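Local coordinates for protein HTH-type transcriptional regulator mcbR (Escherichia coli UMEA 3718-1, PDB 4P9F) that binds the mcbA promoter to repress McbA expression, so averting excess colanic acid and mucoidy, and matters for biofilm formation, at residues V71-D77 and L209-Y213; R83-L88 and L198-M202; E87-V91 and R133-Y137; L110-Q114 and I176-H180; N129-R133 and Y179-L183. All coordinates share one frame. Residue numbers count along the deposited sequence, not the author numbering.

In the fold
Contacts 2 to 5 are buried in the all-helical FCD domain of this GntR-family regulator. Contact 1 is only partly buried and sits where the domain's first helix starts and its last helix ends. Contacts 1 and 2 join the same two helices, 73-95 and 191-210, with centres 17 Å apart; contact 1 uses a tyrosine hydroxyl and waters, contact 2 a selenomethionine knob. Contacts 2 and 3 share Glu87 and have centres 8 Å apart. Contact 3 alone has a salt bridge across its segments, on the buried carboxylate of Glu87. Contacts 4 and 5 share Tyr179, with centres 6 Å apart. Contact 4 is aliphatic with a CH-pi contact, and contact 5 pairs two aromatic rings.

Contact 1 of 5, residues V71-D77 and L209-Y213; sequences VGKRQLD and LYQQY
This is a partly buried contact between the start of helix 73-95 and the C-terminal end of helix 191-210. Val71 is extended and Gly72 is the N-cap residue, with psi near 173°. Residues 73-77 are helical, with Leu76 N bonded to Gly72 O at 2.9 Å. In the other segment, Leu209 is helical and 211-212 form a short 3-10 turn. The closest CA pair is Lys73 and Tyr213, 7.0 Å apart. Tyr213 (chi1 m) points toward helix 73-95, and its OH donates a hydrogen bond to Val71 O at 2.7 Å. Lys73 (chi1 t) lies over the ring face in a CH-pi contact, with Lys73 CB 3.8 Å from the Tyr213 ring centroid. The first helix of the FCD domain, which follows the winged helix-turn-helix part, is thus tied to the chain's last helix. Leu76 (t, p) fills the space between them. Its CD2 is 4.0 Å from Leu209 CB, 3.3 Å from Tyr210 CE1 and 4.0 Å from Tyr213 CE2. Two waters bridge the segments. One donates to Val71 O and to Gln212 OE1, both at 2.9 Å. The other accepts from Lys73 NZ at 3.2 Å and donates to Tyr210 O at 2.9 Å. Gln212 NE2 bonds Leu209 O at 2.8 Å and also Gly159 O. Met156 of helix 143-156 packs on both Leu76 and Leu209.

Contact 2 of 5, residues R83-L88 and L198-M202; sequences RYELEL and LAEIM
Two helices of the FCD bundle, 73-95 and 191-210, pack here in a roughly antiparallel way. Both segments are helical throughout. Their axes approach to 10.8 Å at 144°, and the nearest CA atoms are those of Leu88 and Leu198, 7.1 Å apart. Arg83 (chi1 p, then extended) reaches along its own helix, and its NH1 forms a salt bridge with Glu87 OE2 at 2.8 Å. The same NH1 is 4.0 Å from Met202 SE; Met202 is a selenomethionine. Tyr84 (chi1 t) swings its ring across to Ala199, with Tyr84 CE1 4.0 Å from Ala199 CB. Tyr84 CD1 lies 3.5 Å from Met202 CE. Leu86 faces another way and meets Leu86 of the second subunit. Glu87 (m, t) has OE1 4.0 Å from Met202 SE, but that oxygen's strong partners are Tyr137 and Arg133. Leu88 (m, t) closes the patch, with CD2 3.9 Å from Leu198 CD2. Met202 (m, t, m) is a knob in the hole formed by Arg83, Tyr84, Glu87 and Leu88. At the Leu88 side of that hole, Met202 CE is 3.8 Å from Leu88 CD2.

Contact 3 of 5, residues E87-V91 and R133-Y137; sequences ELMAV and RLAIY
Glu87 OE1 takes two bonds from helix 122-138. Tyr137 OH donates to Glu87 OE1 at 2.6 Å. Arg133 NH1 reaches Glu87 OE1 at 3.0 Å in a hydrogen-bonded salt bridge. Glu87 is m, t, which carries its carboxylate toward the other helix. Tyr137 (chi1 m) brings its hydroxyl to that acid, and Arg133 (m, t) presents the edge of its guanidinium. The second oxygen, Glu87 OE2, pairs with Arg83 and with Trp153 NE1. Both segments are helical throughout, bonded inside by Val91 N to Glu87 O at 2.8 Å and Tyr137 N to Arg133 O at 2.9 Å. Their axes approach to 9.7 Å at 59°. The closest CA pair is Ala90 and Tyr137, only 5.2 Å apart. The small Ala90 permits this approach, and its CB rests 3.7 Å from Tyr137 CD1. Val91 (chi1 p) extends the apolar patch. Val91 CG2 is 4.0 Å from Ile136 CG2, and Val91 CB is 4.3 Å from Tyr137 CE1. The contact joins the first and third helices of the FCD domain, and Ile149 of helix 143-156 packs on Glu87 and Ala90. All six touching residues are buried. The carboxylate is therefore paired inside the helical core, where its bonds to a tyrosine and two arginines offset the cost of burying charge.

Contact 4 of 5, residues L110-Q114 and I176-H180; sequences LEKLQ and IENYH
Apolar packing dominates this contact between helix 100-119 and the start of helix 177-187; no hydrogen bond crosses it. Residues 110-114 are helical, with Gln114 N bonded to Leu110 O at 3.0 Å. On the other side, residues 177-180 are helical, and His180 N bonds Ile176 O at 3.2 Å. Two CA pairs set the register, Leu110 with Tyr179 at 7.4 Å and Gln114 with Ile176 at 7.1 Å. The two segments therefore run in opposite senses. Among the aliphatic contacts, Leu110 (chi1 -139°, chi2 p) points at the second segment, with CD1 3.5 Å from Tyr179 CB. Ile176 (t, t) points back between the residues of helix 100-119. Its CG1 is 4.3 Å from Leu113 CD2. The aromatic contact is a CH-pi interaction. Leu113 (t, p) sets CD2 3.9 Å from the Tyr179 ring centroid, over the ring face; Tyr179 is chi1 m. Polar groups also touch the apolar side chains without bonding across. Ile176 CD1 is 3.4 Å from Gln114 OE1 and 4.0 Å from Leu110 O, and His180 ND1 is 3.8 Å from Leu110 CD2. This is plain interhelical packing in the FCD bundle. Helix 122-138 packs against it, with Phe132 on Leu110 and both Ile125 and Val128 on Leu113. Helix 191-210 meets Tyr179 from another direction, through Ile201 and a hydrogen bond from Asn205.

Contact 5 of 5, residues N129-R133 and Y179-L183; sequences NRLFR and YHLLL
Phe132 turns one ring face to the edge of the Tyr179 ring. The pair is an offset edge-to-face stack, with centroids 5.8 Å apart and planes at 60°. Phe132 CE2 is 3.8 Å from Tyr179 CD2. Chi1 is t for Phe132 and m for Tyr179, so each ring extends into the gap between the helices. Leu182 (t, p) touches the edge of the same phenylalanine, with Leu182 CD2 4.0 Å from Phe132 CE2. Both segments are helical throughout. Arg133 N bonds Asn129 O, and Leu183 N bonds Tyr179 O, each at 3.0 Å. Their axes run nearly parallel, at 12°, and come no closer than 12.8 Å. The nearest CA pair, Asn129 and Tyr179, is 9.0 Å apart. Such a wide spacing leaves the meeting to long side chains, and the two aromatic rings span it. The Tyr179 hydroxyl reaches the neighbourhood of Asn129 and Arg133, and Arg133 NH2 lies 4.1 Å from Tyr179 OH. The firm partner of that hydroxyl is Asn205 of helix 191-210. Arg133 (m, t) instead forms its salt bridge with Glu87 of helix 73-95. The contact belongs to the interior of the FCD helical bundle, between helices 122-138 and 177-187. Leu110 of helix 100-119 packs on both Phe132 and Tyr179. From helix 191-210, Ile201 covers Tyr179, and Met202 lies against Arg133.

Contact 1 of 5, residues V71-D77 and L209-Y213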
# COMPACT_ATOMS: atom_id res chain seq x y z
N VAL A 71 3.89 17.41 -0.03
CA VAL A 71 4.16 16.49 1.08
C VAL A 71 4.67 17.26 2.30
O VAL A 71 5.87 17.52 2.45
CB VAL A 71 5.16 15.39 0.65
CG1 VAL A 71 5.41 14.40 1.78
CG2 VAL A 71 4.62 14.68 -0.59
N GLY A 72 3.75 17.60 3.20
CA GLY A 72 4.10 18.29 4.43
C GLY A 72 4.70 17.32 5.43
O GLY A 72 4.67 16.11 5.19
N LYS A 73 5.21 17.83 6.54
CA LYS A 73 5.84 17.01 7.58
C LYS A 73 4.86 15.96 8.11
O LYS A 73 5.22 14.81 8.36
CB LYS A 73 6.34 17.89 8.74
CG LYS A 73 7.07 17.11 9.84
CD LYS A 73 7.39 17.98 11.04
CE LYS A 73 8.53 18.93 10.74
NZ LYS A 73 9.01 19.65 11.96
N ARG A 74 3.61 16.39 8.28
CA ARG A 74 2.56 15.51 8.76
C ARG A 74 2.38 14.31 7.83
O ARG A 74 2.28 13.16 8.29
CB ARG A 74 1.26 16.30 8.88
CG ARG A 74 0.04 15.44 9.09
CD ARG A 74 -0.09 15.04 10.54
NE ARG A 74 -0.65 16.13 11.34
CZ ARG A 74 -1.92 16.20 11.72
NH1 ARG A 74 -2.77 15.24 11.36
NH2 ARG A 74 -2.34 17.22 12.45
N GLN A 75 2.36 14.55 6.52
CA GLN A 75 2.19 13.46 5.56
C GLN A 75 3.45 12.59 5.49
O GLN A 75 3.36 11.36 5.42
CB GLN A 75 1.84 14.00 4.17
CG GLN A 75 0.44 14.60 4.07
CD GLN A 75 0.33 15.93 4.82
OE1 GLN A 75 1.18 16.81 4.66
NE2 GLN A 75 -0.70 16.06 5.66
N LEU A 76 4.62 13.24 5.50
CA LEU A 76 5.88 12.51 5.50
C LEU A 76 5.99 11.64 6.75
O LEU A 76 6.46 10.50 6.68
CB LEU A 76 7.08 13.46 5.45
CG LEU A 76 8.46 12.78 5.41
CD1 LEU A 76 8.62 11.87 4.18
CD2 LEU A 76 9.61 13.79 5.53
N ASP A 77 5.53 12.18 7.88
CA ASP A 77 5.47 11.42 9.13
C ASP A 77 4.68 10.13 8.98
O ASP A 77 5.13 9.04 9.35
CB ASP A 77 4.82 12.25 10.25
CG ASP A 77 5.80 13.17 10.96
OD1 ASP A 77 6.99 13.20 10.58
OD2 ASP A 77 5.38 13.88 11.90
N LEU A 209 15.67 14.78 5.53
CA LEU A 209 14.48 15.29 4.85
C LEU A 209 13.76 16.34 5.67
O LEU A 209 13.20 17.28 5.11
CB LEU A 209 13.50 14.16 4.51
CG LEU A 209 13.98 13.11 3.52
CD1 LEU A 209 12.83 12.17 3.18
CD2 LEU A 209 14.52 13.79 2.25
N TYR A 210 13.76 16.19 6.99
CA TYR A 210 13.00 17.10 7.84
C TYR A 210 13.58 18.50 7.86
O TYR A 210 12.89 19.44 8.23
CB TYR A 210 12.90 16.58 9.28
CG TYR A 210 11.80 15.58 9.48
CD1 TYR A 210 11.52 14.64 8.51
CD2 TYR A 210 11.04 15.56 10.64
CE1 TYR A 210 10.53 13.71 8.67
CE2 TYR A 210 10.03 14.62 10.82
CZ TYR A 210 9.79 13.70 9.82
OH TYR A 210 8.81 12.74 9.94
N GLN A 211 14.82 18.65 7.42
CA GLN A 211 15.44 19.98 7.43
C GLN A 211 14.67 20.95 6.52
O GLN A 211 14.78 22.16 6.67
CB GLN A 211 16.90 19.90 6.96
CG GLN A 211 17.83 19.03 7.80
CD GLN A 211 19.23 18.90 7.16
OE1 GLN A 211 19.51 19.49 6.11
NE2 GLN A 211 20.09 18.12 7.79
N GLN A 212 13.86 20.42 5.60
CA GLN A 212 13.19 21.29 4.63
C GLN A 212 12.01 22.06 5.21
O GLN A 212 11.57 23.04 4.62
CB GLN A 212 12.71 20.48 3.42
CG GLN A 212 11.48 19.60 3.67
CD GLN A 212 11.24 18.62 2.53
OE1 GLN A 212 10.67 18.97 1.49
NE2 GLN A 212 11.68 17.38 2.73
N TYR A 213 11.53 21.63 6.38
CA TYR A 213 10.37 22.25 7.00
C TYR A 213 10.74 23.35 8.02
O TYR A 213 9.85 24.01 8.57
CB TYR A 213 9.49 21.18 7.68
CG TYR A 213 9.07 20.07 6.75
CD1 TYR A 213 8.17 20.31 5.71
CD2 TYR A 213 9.53 18.78 6.92
CE1 TYR A 213 7.77 19.29 4.84
CE2 TYR A 213 9.14 17.75 6.07
CZ TYR A 213 8.26 18.01 5.04
OH TYR A 213 7.88 17.00 4.19
O HOH W 1 8.01 18.13 0.63
O HOH W 2 11.56 20.79 10.40

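Contact 2 of 5, residues R83-L88 and L198-M202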
# COMPACT_ATOMS: atom_id res chain seq x y z
N ARG A 83 5.82 2.84 6.32
CA ARG A 83 6.85 2.09 5.63
C ARG A 83 7.88 1.53 6.60
O ARG A 83 8.56 0.56 6.29
CB ARG A 83 7.53 2.97 4.60
CG ARG A 83 8.44 4.02 5.20
CD ARG A 83 8.94 4.91 4.09
NE ARG A 83 9.92 5.89 4.54
CZ ARG A 83 11.24 5.74 4.44
NH1 ARG A 83 11.75 4.63 3.90
NH2 ARG A 83 12.03 6.71 4.86
N TYR A 84 8.00 2.15 7.76
CA TYR A 84 8.87 1.62 8.80
C TYR A 84 8.53 0.16 9.06
O TYR A 84 9.39 -0.71 8.92
CB TYR A 84 8.75 2.44 10.08
CG TYR A 84 9.61 1.95 11.22
CD1 TYR A 84 10.94 2.34 11.35
CD2 TYR A 84 9.09 1.09 12.18
CE1 TYR A 84 11.73 1.89 12.43
CE2 TYR A 84 9.85 0.65 13.25
CZ TYR A 84 11.17 1.05 13.37
OH TYR A 84 11.91 0.58 14.44
N GLU A 85 7.26 -0.12 9.37
CA GLU A 85 6.84 -1.50 9.63
C GLU A 85 7.00 -2.40 8.42
O GLU A 85 7.45 -3.53 8.56
CB GLU A 85 5.39 -1.56 10.12
CG GLU A 85 5.16 -0.77 11.38
CD GLU A 85 5.93 -1.32 12.57
OE1 GLU A 85 6.23 -2.54 12.60
OE2 GLU A 85 6.24 -0.53 13.49
N LEU A 86 6.65 -1.90 7.24
CA LEU A 86 6.67 -2.74 6.05
C LEU A 86 8.08 -3.11 5.62
O LEU A 86 8.34 -4.25 5.24
CB LEU A 86 5.94 -2.05 4.90
CG LEU A 86 4.45 -1.77 5.16
CD1 LEU A 86 3.73 -1.19 3.93
CD2 LEU A 86 3.73 -3.02 5.69
N GLU A 87 8.99 -2.14 5.67
CA GLU A 87 10.36 -2.37 5.22
C GLU A 87 11.13 -3.27 6.20
O GLU A 87 11.91 -4.12 5.77
CB GLU A 87 11.08 -1.02 5.01
CG GLU A 87 10.48 -0.21 3.83
CD GLU A 87 11.32 1.01 3.44
OE1 GLU A 87 12.56 0.89 3.33
OE2 GLU A 87 10.74 2.08 3.25
N LEU A 88 10.88 -3.11 7.49
CA LEU A 88 11.49 -3.98 8.49
C LEU A 88 10.95 -5.41 8.34
O LEU A 88 11.68 -6.38 8.53
CB LEU A 88 11.22 -3.45 9.90
CG LEU A 88 11.96 -2.15 10.26
CD1 LEU A 88 11.78 -1.81 11.73
CD2 LEU A 88 13.42 -2.26 9.91
N LEU A 198 18.72 -1.29 9.25
CA LEU A 198 17.78 -0.67 8.34
C LEU A 198 17.03 0.46 9.05
O LEU A 198 16.80 1.51 8.46
CB LEU A 198 16.79 -1.69 7.79
CG LEU A 198 15.80 -1.15 6.76
CD1 LEU A 198 16.55 -0.49 5.58
CD2 LEU A 198 14.86 -2.27 6.27
N ALA A 199 16.67 0.26 10.32
CA ALA A 199 16.04 1.33 11.09
C ALA A 199 16.96 2.55 11.21
O ALA A 199 16.53 3.69 11.06
CB ALA A 199 15.63 0.84 12.48
N GLU A 200 18.25 2.29 11.46
CA GLU A 200 19.25 3.35 11.56
C GLU A 200 19.37 4.11 10.23
O GLU A 200 19.48 5.34 10.21
CB GLU A 200 20.61 2.76 11.97
CG GLU A 200 20.75 2.32 13.44
CD GLU A 200 21.15 3.45 14.40
OE1 GLU A 200 22.22 4.05 14.19
OE2 GLU A 200 20.42 3.71 15.37
N ILE A 201 19.36 3.36 9.13
CA ILE A 201 19.42 3.97 7.79
C ILE A 201 18.25 4.91 7.58
O ILE A 201 18.42 6.05 7.12
CB ILE A 201 19.44 2.88 6.68
CG1 ILE A 201 20.79 2.14 6.70
CG2 ILE A 201 19.19 3.50 5.29
CD1 ILE A 201 20.84 0.95 5.80
N MSE A 202 17.07 4.44 7.91
CA MSE A 202 15.87 5.23 7.73
C MSE A 202 15.88 6.45 8.63
O MSE A 202 15.59 7.55 8.17
CB MSE A 202 14.62 4.37 7.97
CG MSE A 202 14.40 3.29 6.89
SE MSE A 202 12.66 2.36 7.06
CE MSE A 202 12.98 1.31 8.66

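Contact 3 of 5, residues E87-V91 and R133-Y137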
# COMPACT_ATOMS: atom_id res chain seq x y z
N GLU A 87 8.99 -2.14 5.67
CA GLU A 87 10.36 -2.37 5.22
C GLU A 87 11.13 -3.27 6.20
O GLU A 87 11.91 -4.12 5.77
CB GLU A 87 11.08 -1.02 5.01
CG GLU A 87 10.48 -0.21 3.83
CD GLU A 87 11.32 1.01 3.44
OE1 GLU A 87 12.56 0.89 3.33
OE2 GLU A 87 10.74 2.08 3.25
N LEU A 88 10.88 -3.11 7.49
CA LEU A 88 11.49 -3.98 8.49
C LEU A 88 10.95 -5.41 8.34
O LEU A 88 11.68 -6.38 8.53
CB LEU A 88 11.22 -3.45 9.90
CG LEU A 88 11.96 -2.15 10.26
CD1 LEU A 88 11.78 -1.81 11.73
CD2 LEU A 88 13.42 -2.26 9.91
N MSE A 89 9.68 -5.52 8.00
CA MSE A 89 9.08 -6.84 7.74
C MSE A 89 9.70 -7.46 6.50
O MSE A 89 10.06 -8.65 6.50
CB MSE A 89 7.56 -6.72 7.55
CG MSE A 89 6.85 -8.05 7.26
SE MSE A 89 4.97 -7.77 6.70
CE MSE A 89 4.67 -6.02 7.50
N ALA A 90 9.83 -6.66 5.44
CA ALA A 90 10.45 -7.13 4.22
C ALA A 90 11.89 -7.59 4.47
O ALA A 90 12.28 -8.67 4.01
CB ALA A 90 10.43 -6.02 3.14
N VAL A 91 12.67 -6.80 5.19
CA VAL A 91 14.09 -7.15 5.37
C VAL A 91 14.25 -8.43 6.20
O VAL A 91 15.13 -9.23 5.91
CB VAL A 91 14.91 -5.98 6.00
CG1 VAL A 91 14.66 -5.85 7.51
CG2 VAL A 91 16.39 -6.16 5.73
N ARG A 133 17.85 -1.37 -1.59
CA ARG A 133 16.85 -1.86 -0.65
C ARG A 133 15.81 -2.74 -1.35
O ARG A 133 15.38 -3.76 -0.81
CB ARG A 133 16.15 -0.71 0.09
CG ARG A 133 16.92 -0.18 1.31
CD ARG A 133 16.04 0.80 2.09
NE ARG A 133 16.57 2.15 2.19
CZ ARG A 133 15.90 3.15 2.76
NH1 ARG A 133 14.70 2.93 3.27
NH2 ARG A 133 16.44 4.36 2.82
N LEU A 134 15.42 -2.36 -2.56
CA LEU A 134 14.42 -3.13 -3.29
C LEU A 134 14.94 -4.52 -3.66
O LEU A 134 14.19 -5.49 -3.61
CB LEU A 134 13.98 -2.38 -4.54
CG LEU A 134 12.64 -2.81 -5.11
CD1 LEU A 134 11.57 -2.78 -4.04
CD2 LEU A 134 12.26 -1.93 -6.27
N ALA A 135 16.22 -4.61 -4.01
CA ALA A 135 16.84 -5.89 -4.29
C ALA A 135 16.76 -6.79 -3.06
O ALA A 135 16.54 -8.01 -3.18
CB ALA A 135 18.30 -5.71 -4.72
N ILE A 136 16.94 -6.21 -1.89
CA ILE A 136 16.79 -6.96 -0.66
C ILE A 136 15.34 -7.41 -0.50
O ILE A 136 15.07 -8.61 -0.33
CB ILE A 136 17.20 -6.12 0.58
CG1 ILE A 136 18.70 -5.77 0.53
CG2 ILE A 136 16.89 -6.88 1.87
CD1 ILE A 136 19.11 -4.72 1.56
N TYR A 137 14.43 -6.45 -0.58
CA TYR A 137 13.02 -6.70 -0.27
C TYR A 137 12.41 -7.75 -1.18
O TYR A 137 11.58 -8.53 -0.73
CB TYR A 137 12.20 -5.41 -0.36
CG TYR A 137 12.66 -4.32 0.57
CD1 TYR A 137 13.46 -4.60 1.67
CD2 TYR A 137 12.29 -3.00 0.35
CE1 TYR A 137 13.88 -3.59 2.53
CE2 TYR A 137 12.70 -1.99 1.20
CZ TYR A 137 13.50 -2.29 2.29
OH TYR A 137 13.91 -1.27 3.13

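Contact 4 of 5, residues L110-Q114 and I176-H180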
# COMPACT_ATOMS: atom_id res chain seq x y z
N LEU A 110 26.29 -1.54 -3.56
CA LEU A 110 26.91 -0.72 -2.52
C LEU A 110 28.12 0.06 -3.03
O LEU A 110 28.34 1.21 -2.66
CB LEU A 110 27.33 -1.62 -1.34
CG LEU A 110 27.07 -1.06 0.05
CD1 LEU A 110 25.66 -0.54 0.11
CD2 LEU A 110 27.27 -2.15 1.08
N GLU A 111 28.89 -0.59 -3.90
CA GLU A 111 30.03 0.07 -4.53
C GLU A 111 29.55 1.20 -5.44
O GLU A 111 30.15 2.28 -5.46
CB GLU A 111 30.84 -0.93 -5.34
CG GLU A 111 31.46 -2.03 -4.50
CD GLU A 111 32.23 -3.04 -5.33
OE1 GLU A 111 32.62 -4.08 -4.76
OE2 GLU A 111 32.45 -2.80 -6.54
N LYS A 112 28.47 0.96 -6.18
CA LYS A 112 27.86 1.99 -7.02
C LYS A 112 27.46 3.18 -6.15
O LYS A 112 27.68 4.34 -6.52
CB LYS A 112 26.63 1.45 -7.74
CG LYS A 112 26.91 0.40 -8.80
CD LYS A 112 27.86 0.91 -9.85
CE LYS A 112 28.11 -0.18 -10.89
NZ LYS A 112 28.91 0.31 -12.04
N LEU A 113 26.89 2.89 -4.98
CA LEU A 113 26.43 3.94 -4.08
C LEU A 113 27.60 4.81 -3.61
O LEU A 113 27.51 6.04 -3.63
CB LEU A 113 25.70 3.34 -2.86
CG LEU A 113 25.07 4.34 -1.89
CD1 LEU A 113 24.07 5.25 -2.62
CD2 LEU A 113 24.41 3.65 -0.68
N GLN A 114 28.70 4.17 -3.21
CA GLN A 114 29.88 4.92 -2.78
C GLN A 114 30.41 5.80 -3.91
O GLN A 114 30.75 6.97 -3.70
CB GLN A 114 30.97 3.95 -2.30
CG GLN A 114 32.34 4.59 -2.07
CD GLN A 114 32.34 5.62 -0.94
OE1 GLN A 114 31.73 5.42 0.11
NE2 GLN A 114 33.03 6.73 -1.16
N ILE A 176 27.11 5.95 4.48
CA ILE A 176 27.24 4.68 3.77
C ILE A 176 27.67 3.54 4.70
O ILE A 176 27.51 2.37 4.36
CB ILE A 176 28.22 4.78 2.59
CG1 ILE A 176 28.01 3.60 1.65
CG2 ILE A 176 29.66 4.92 3.08
CD1 ILE A 176 28.83 3.66 0.42
N GLU A 177 28.15 3.87 5.89
CA GLU A 177 28.62 2.84 6.81
C GLU A 177 27.45 1.97 7.28
O GLU A 177 27.60 0.76 7.43
CB GLU A 177 29.36 3.46 7.99
CG GLU A 177 30.82 3.71 7.72
CD GLU A 177 31.54 2.49 7.17
OE1 GLU A 177 31.67 1.48 7.91
OE2 GLU A 177 31.97 2.53 6.01
N ASN A 178 26.30 2.59 7.52
CA ASN A 178 25.13 1.81 7.90
C ASN A 178 24.71 0.80 6.83
O ASN A 178 24.17 -0.26 7.16
CB ASN A 178 23.94 2.73 8.23
CG ASN A 178 24.03 3.31 9.64
OD1 ASN A 178 24.53 2.67 10.57
ND2 ASN A 178 23.52 4.52 9.82
N TYR A 179 25.00 1.10 5.56
CA TYR A 179 24.69 0.19 4.46
C TYR A 179 25.64 -1.01 4.49
O TYR A 179 25.22 -2.15 4.30
CB TYR A 179 24.77 0.91 3.12
CG TYR A 179 23.63 1.88 2.87
CD1 TYR A 179 23.65 3.15 3.42
CD2 TYR A 179 22.54 1.53 2.08
CE1 TYR A 179 22.62 4.05 3.21
CE2 TYR A 179 21.50 2.43 1.86
CZ TYR A 179 21.55 3.68 2.43
OH TYR A 179 20.54 4.60 2.23
N HIS A 180 26.92 -0.75 4.74
CA HIS A 180 27.91 -1.82 4.94
C HIS A 180 27.49 -2.73 6.09
O HIS A 180 27.54 -3.95 5.96
CB HIS A 180 29.29 -1.23 5.25
CG HIS A 180 29.96 -0.58 4.08
ND1 HIS A 180 30.41 -1.29 3.00
CD2 HIS A 180 30.26 0.72 3.83
CE1 HIS A 180 30.96 -0.46 2.12
NE2 HIS A 180 30.88 0.76 2.61

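Contact 5 of 5, residues N129-R133 and Y179-L183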
# COMPACT_ATOMS: atom_id res chain seq x y z
N ASN A 129 20.34 3.78 -3.66
CA ASN A 129 19.77 3.43 -2.35
C ASN A 129 18.46 2.65 -2.51
O ASN A 129 18.24 1.61 -1.88
CB ASN A 129 19.56 4.68 -1.49
CG ASN A 129 18.57 4.47 -0.36
OD1 ASN A 129 17.44 4.94 -0.41
ND2 ASN A 129 18.97 3.74 0.66
N ARG A 130 17.61 3.16 -3.40
CA ARG A 130 16.35 2.53 -3.79
C ARG A 130 16.56 1.12 -4.34
O ARG A 130 15.93 0.17 -3.88
CB ARG A 130 15.66 3.43 -4.83
CG ARG A 130 14.22 3.10 -5.17
CD ARG A 130 13.78 3.97 -6.35
NE ARG A 130 14.53 3.61 -7.57
CZ ARG A 130 14.20 2.63 -8.40
NH1 ARG A 130 13.16 1.85 -8.14
NH2 ARG A 130 14.95 2.40 -9.47
N LEU A 131 17.46 1.01 -5.31
CA LEU A 131 17.73 -0.26 -5.98
C LEU A 131 18.29 -1.29 -5.00
O LEU A 131 17.98 -2.47 -5.06
CB LEU A 131 18.72 -0.04 -7.12
CG LEU A 131 18.16 0.59 -8.40
CD1 LEU A 131 19.26 0.73 -9.44
CD2 LEU A 131 16.97 -0.20 -8.95
N PHE A 132 19.15 -0.81 -4.10
CA PHE A 132 19.76 -1.65 -3.08
C PHE A 132 18.68 -2.23 -2.15
O PHE A 132 18.60 -3.45 -1.95
CB PHE A 132 20.79 -0.84 -2.30
CG PHE A 132 21.44 -1.58 -1.15
CD1 PHE A 132 22.49 -2.47 -1.38
CD2 PHE A 132 21.03 -1.37 0.15
CE1 PHE A 132 23.11 -3.15 -0.34
CE2 PHE A 132 21.64 -2.04 1.22
CZ PHE A 132 22.68 -2.94 0.97
N ARG A 133 17.85 -1.37 -1.59
CA ARG A 133 16.85 -1.86 -0.65
C ARG A 133 15.81 -2.74 -1.35
O ARG A 133 15.38 -3.76 -0.81
CB ARG A 133 16.15 -0.71 0.09
CG ARG A 133 16.92 -0.18 1.31
CD ARG A 133 16.04 0.80 2.09
NE ARG A 133 16.57 2.15 2.19
CZ ARG A 133 15.90 3.15 2.76
NH1 ARG A 133 14.70 2.93 3.27
NH2 ARG A 133 16.44 4.36 2.82
N TYR A 179 25.00 1.10 5.56
CA TYR A 179 24.69 0.19 4.46
C TYR A 179 25.64 -1.01 4.49
O TYR A 179 25.22 -2.15 4.30
CB TYR A 179 24.77 0.91 3.12
CG TYR A 179 23.63 1.88 2.87
CD1 TYR A 179 23.65 3.15 3.42
CD2 TYR A 179 22.54 1.53 2.08
CE1 TYR A 179 22.62 4.05 3.21
CE2 TYR A 179 21.50 2.43 1.86
CZ TYR A 179 21.55 3.68 2.43
OH TYR A 179 20.54 4.60 2.23
N HIS A 180 26.92 -0.75 4.74
CA HIS A 180 27.91 -1.82 4.94
C HIS A 180 27.49 -2.73 6.09
O HIS A 180 27.54 -3.95 5.96
CB HIS A 180 29.29 -1.23 5.25
CG HIS A 180 29.96 -0.58 4.08
ND1 HIS A 180 30.41 -1.29 3.00
CD2 HIS A 180 30.26 0.72 3.83
CE1 HIS A 180 30.96 -0.46 2.12
NE2 HIS A 180 30.88 0.76 2.61
N LEU A 181 27.05 -2.13 7.19
CA LEU A 181 26.64 -2.87 8.36
C LEU A 181 25.40 -3.72 8.07
O LEU A 181 25.29 -4.85 8.52
CB LEU A 181 26.41 -1.91 9.54
CG LEU A 181 27.68 -1.26 10.10
CD1 LEU A 181 27.34 -0.28 11.21
CD2 LEU A 181 28.63 -2.34 10.62
N LEU A 182 24.46 -3.16 7.31
CA LEU A 182 23.27 -3.91 6.92
C LEU A 182 23.64 -5.13 6.06
O LEU A 182 23.12 -6.23 6.25
CB LEU A 182 22.29 -3.02 6.16
CG LEU A 182 21.07 -3.73 5.62
CD1 LEU A 182 20.30 -4.35 6.77
CD2 LEU A 182 20.18 -2.76 4.83
N LEU A 183 24.54 -4.93 5.11
CA LEU A 183 24.94 -6.03 4.25
C LEU A 183 25.66 -7.13 5.06
O LEU A 183 25.42 -8.31 4.84
CB LEU A 183 25.83 -5.53 3.10
CG LEU A 183 26.19 -6.59 2.07
CD1 LEU A 183 24.93 -7.28 1.60
CD2 LEU A 183 26.95 -5.99 0.90